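Local coordinates for epidermal growth factor receptor pathway substrate 8-like protein 1 (Mus musculus, PDB 2CY5) that probably acts in signal transduction downstream of growth factor receptors, through a phosphotyrosine-binding domain of the kind that docks short peptide motifs of partner proteins, at residues V13-V17 with R45-Q49. Residues are numbered along the deposited sequence; the frame is centred on the assembly and turned at random.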
ATOM      1  N   VAL A  13     -14.348  12.727  -0.310  1.00 35.71           N
ATOM      2  CA  VAL A  13     -13.680  12.922   0.956  1.00 37.38           C
ATOM      3  C   VAL A  13     -12.306  13.521   0.627  1.00 33.24           C
ATOM      4  O   VAL A  13     -11.910  13.491  -0.530  1.00 36.01           O
ATOM      5  CB  VAL A  13     -13.409  11.510   1.664  1.00 33.46           C
ATOM      6  CG1 VAL A  13     -14.744  10.813   1.936  1.00 35.94           C
ATOM      7  CG2 VAL A  13     -12.537  10.693   0.766  1.00 35.10           C
ATOM      8  N   ASN A  14     -11.586  13.890   1.668  1.00 33.38           N
ATOM      9  CA  ASN A  14     -10.176  14.303   1.512  1.00 32.25           C
ATOM     10  C   ASN A  14      -9.348  13.236   2.214  1.00 34.04           C
ATOM     11  O   ASN A  14      -9.447  13.034   3.437  1.00 33.90           O
ATOM     12  CB  ASN A  14      -9.957  15.627   2.315  1.00 33.25           C
ATOM     13  CG  ASN A  14     -10.503  16.865   1.520  1.00 39.00           C
ATOM     14  OD1 ASN A  14     -10.599  16.816   0.394  1.00 41.50           O
ATOM     15  ND2 ASN A  14     -10.865  17.873   2.179  1.00 39.92           N
ATOM     16  N   HIS A  15      -8.459  12.626   1.490  1.00 32.85           N
ATOM     17  CA  HIS A  15      -7.581  11.675   2.214  1.00 30.92           C
ATOM     18  C   HIS A  15      -6.579  12.509   2.997  1.00 33.33           C
ATOM     19  O   HIS A  15      -6.030  13.514   2.450  1.00 37.34           O
ATOM     20  CB  HIS A  15      -6.891  10.847   1.106  1.00 29.26           C
ATOM     21  CG  HIS A  15      -5.761  10.042   1.683  1.00 39.28           C
ATOM     22  ND1 HIS A  15      -4.427  10.481   1.701  1.00 34.89           N
ATOM     23  CD2 HIS A  15      -5.768   8.845   2.332  1.00 36.73           C
ATOM     24  CE1 HIS A  15      -3.682   9.585   2.340  1.00 41.68           C
ATOM     25  NE2 HIS A  15      -4.464   8.576   2.730  1.00 38.39           N
ATOM     26  N   LEU A  16      -6.299  12.214   4.233  1.00 31.27           N
ATOM     27  CA  LEU A  16      -5.345  13.011   4.977  1.00 28.34           C
ATOM     28  C   LEU A  16      -3.993  12.255   5.086  1.00 39.61           C
ATOM     29  O   LEU A  16      -3.006  12.879   4.838  1.00 35.62           O
ATOM     30  CB  LEU A  16      -5.808  13.239   6.385  1.00 32.61           C
ATOM     31  CG  LEU A  16      -7.178  14.017   6.371  1.00 31.65           C
ATOM     32  CD1 LEU A  16      -7.526  14.313   7.891  1.00 36.85           C
ATOM     33  CD2 LEU A  16      -6.935  15.373   5.673  1.00 34.72           C
ATOM     34  N   VAL A  17      -3.958  10.984   5.505  1.00 31.47           N
ATOM     35  CA  VAL A  17      -2.648  10.277   5.680  1.00 32.76           C
ATOM     36  C   VAL A  17      -2.936   8.740   5.761  1.00 33.54           C
ATOM     37  O   VAL A  17      -4.094   8.323   6.064  1.00 31.15           O
ATOM     38  CB  VAL A  17      -2.030  10.732   7.118  1.00 27.89           C
ATOM     39  CG1 VAL A  17      -2.632   9.966   8.309  1.00 33.78           C
ATOM     40  CG2 VAL A  17      -0.528  10.409   7.066  1.00 43.79           C
ATOM     41  N   ARG A  45       3.416  16.504   7.668  1.00 39.47           N
ATOM     42  CA  ARG A  45       3.163  15.272   6.863  1.00 38.68           C
ATOM     43  C   ARG A  45       1.760  15.059   6.424  1.00 42.28           C
ATOM     44  O   ARG A  45       1.484  14.062   5.799  1.00 44.33           O
ATOM     45  CB  ARG A  45       3.563  14.012   7.669  1.00 37.99           C
ATOM     46  CG  ARG A  45       5.021  14.169   8.199  1.00 48.60           C
ATOM     47  CD  ARG A  45       5.717  12.897   8.170  1.00 58.02           C
ATOM     48  NE  ARG A  45       5.765  12.294   9.425  1.00 63.27           N
ATOM     49  CZ  ARG A  45       6.023  10.987   9.601  1.00 71.38           C
ATOM     50  NH1 ARG A  45       6.274  10.173   8.554  1.00 70.48           N
ATOM     51  NH2 ARG A  45       5.946  10.462  10.829  1.00 68.51           N
ATOM     52  N   VAL A  46       0.846  15.964   6.713  1.00 39.68           N
ATOM     53  CA  VAL A  46      -0.541  15.695   6.343  1.00 40.52           C
ATOM     54  C   VAL A  46      -0.973  16.681   5.314  1.00 47.03           C
ATOM     55  O   VAL A  46      -0.933  17.867   5.601  1.00 54.23           O
ATOM     56  CB  VAL A  46      -1.397  15.809   7.624  1.00 37.32           C
ATOM     57  CG1 VAL A  46      -2.903  15.658   7.323  1.00 43.17           C
ATOM     58  CG2 VAL A  46      -0.967  14.712   8.640  1.00 32.67           C
ATOM     59  N   TRP A  47      -1.401  16.255   4.145  1.00 44.68           N
ATOM     60  CA  TRP A  47      -1.882  17.201   3.140  1.00 51.10           C
ATOM     61  C   TRP A  47      -3.146  16.572   2.498  1.00 51.30           C
ATOM     62  O   TRP A  47      -3.088  15.490   1.958  1.00 52.79           O
ATOM     63  CB  TRP A  47      -0.826  17.483   2.016  1.00 56.06           C
ATOM     64  CG  TRP A  47       0.423  18.142   2.616  1.00 68.66           C
ATOM     65  CD1 TRP A  47       1.482  17.480   3.288  1.00 68.66           C
ATOM     66  CD2 TRP A  47       0.659  19.562   2.831  1.00 70.38           C
ATOM     67  NE1 TRP A  47       2.322  18.414   3.911  1.00 72.43           N
ATOM     68  CE2 TRP A  47       1.864  19.669   3.655  1.00 73.77           C
ATOM     69  CE3 TRP A  47      -0.002  20.732   2.421  1.00 71.09           C
ATOM     70  CZ2 TRP A  47       2.387  20.930   4.063  1.00 72.95           C
ATOM     71  CZ3 TRP A  47       0.536  21.993   2.838  1.00 72.66           C
ATOM     72  CH2 TRP A  47       1.722  22.068   3.645  1.00 73.41           C
ATOM     73  N   ALA A  48      -4.257  17.290   2.626  1.00 49.25           N
ATOM     74  CA  ALA A  48      -5.581  16.899   2.147  1.00 44.42           C
ATOM     75  C   ALA A  48      -5.649  16.733   0.672  1.00 48.44           C
ATOM     76  O   ALA A  48      -5.281  17.613  -0.156  1.00 51.08           O
ATOM     77  CB  ALA A  48      -6.642  17.934   2.685  1.00 45.46           C
ATOM     78  N   GLN A  49      -6.088  15.583   0.267  1.00 40.17           N
ATOM     79  CA  GLN A  49      -6.197  15.320  -1.171  1.00 42.60           C
ATOM     80  C   GLN A  49      -7.564  14.877  -1.443  1.00 42.49           C
ATOM     81  O   GLN A  49      -7.983  13.860  -0.881  1.00 34.59           O
ATOM     82  CB  GLN A  49      -5.214  14.252  -1.574  1.00 47.88           C
ATOM     83  CG  GLN A  49      -5.330  13.833  -3.023  1.00 59.45           C
ATOM     84  CD  GLN A  49      -4.150  12.898  -3.446  1.00 70.46           C
ATOM     85  OE1 GLN A  49      -2.980  13.165  -3.101  1.00 75.81           O
ATOM     86  NE2 GLN A  49      -4.450  11.820  -4.208  1.00 72.67           N
TER
HETATM   87  O   HOH W   1      -3.311  12.948   1.024  1.00 46.60           O
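The end of the antiparallel pairing between strands 9-20 and 49-55 of a PTB-domain sheet illustrates how a strand can keep a neighbour after regular bonding stops. Residues 45-49 bring the chain from helix 30-42 into that pairing, the two segments heading 159° apart. The last regular pair is His15 with Gln49, hydrogen-bonded in both directions: His15 N gives to Gln49 O at 2.7 Å and Gln49 N to His15 O at 3.0 Å. Two CA-H...O contacts flank this pair, from Asn14 CA to Gln49 O (3.3 Å) and from Ala48 CA to His15 O (3.4 Å).

Beyond it the backbones stay close but no longer pair. On the side of strand 108-114, Leu16 and Val17 both bond through their backbones to Phe111, a classic beta bulge, and the helical psi of Leu16 (-50°) breaks the extended path. Toward the loop, Leu16 O and Trp47 N are too far apart, at 3.8 Å, to be called a hydrogen bond. Separately, a water links His15 to the carbonyl of Trp47: it donates to His15 O (3.1 Å) and Trp47 O (2.7 Å) and also hydrogen-bonds His15 ND1 (2.8 Å). At its other nitrogen the imidazole meets the hydroxyl of Thr18.

Apolar side chains fill in where the pairing stops. Leu16 CD2 touches Ala48 CB and Leu16 CB touches Val46 CG1, both at 3.9 Å, while Val17 also packs on Leu37 and Met40 of helix 30-42.

Direct amide pairing thus gives way to a water bridge from His15 to Trp47 O and aliphatic contacts, so the incoming loop stays joined to the bulged strand without continuing its hydrogen-bond pattern.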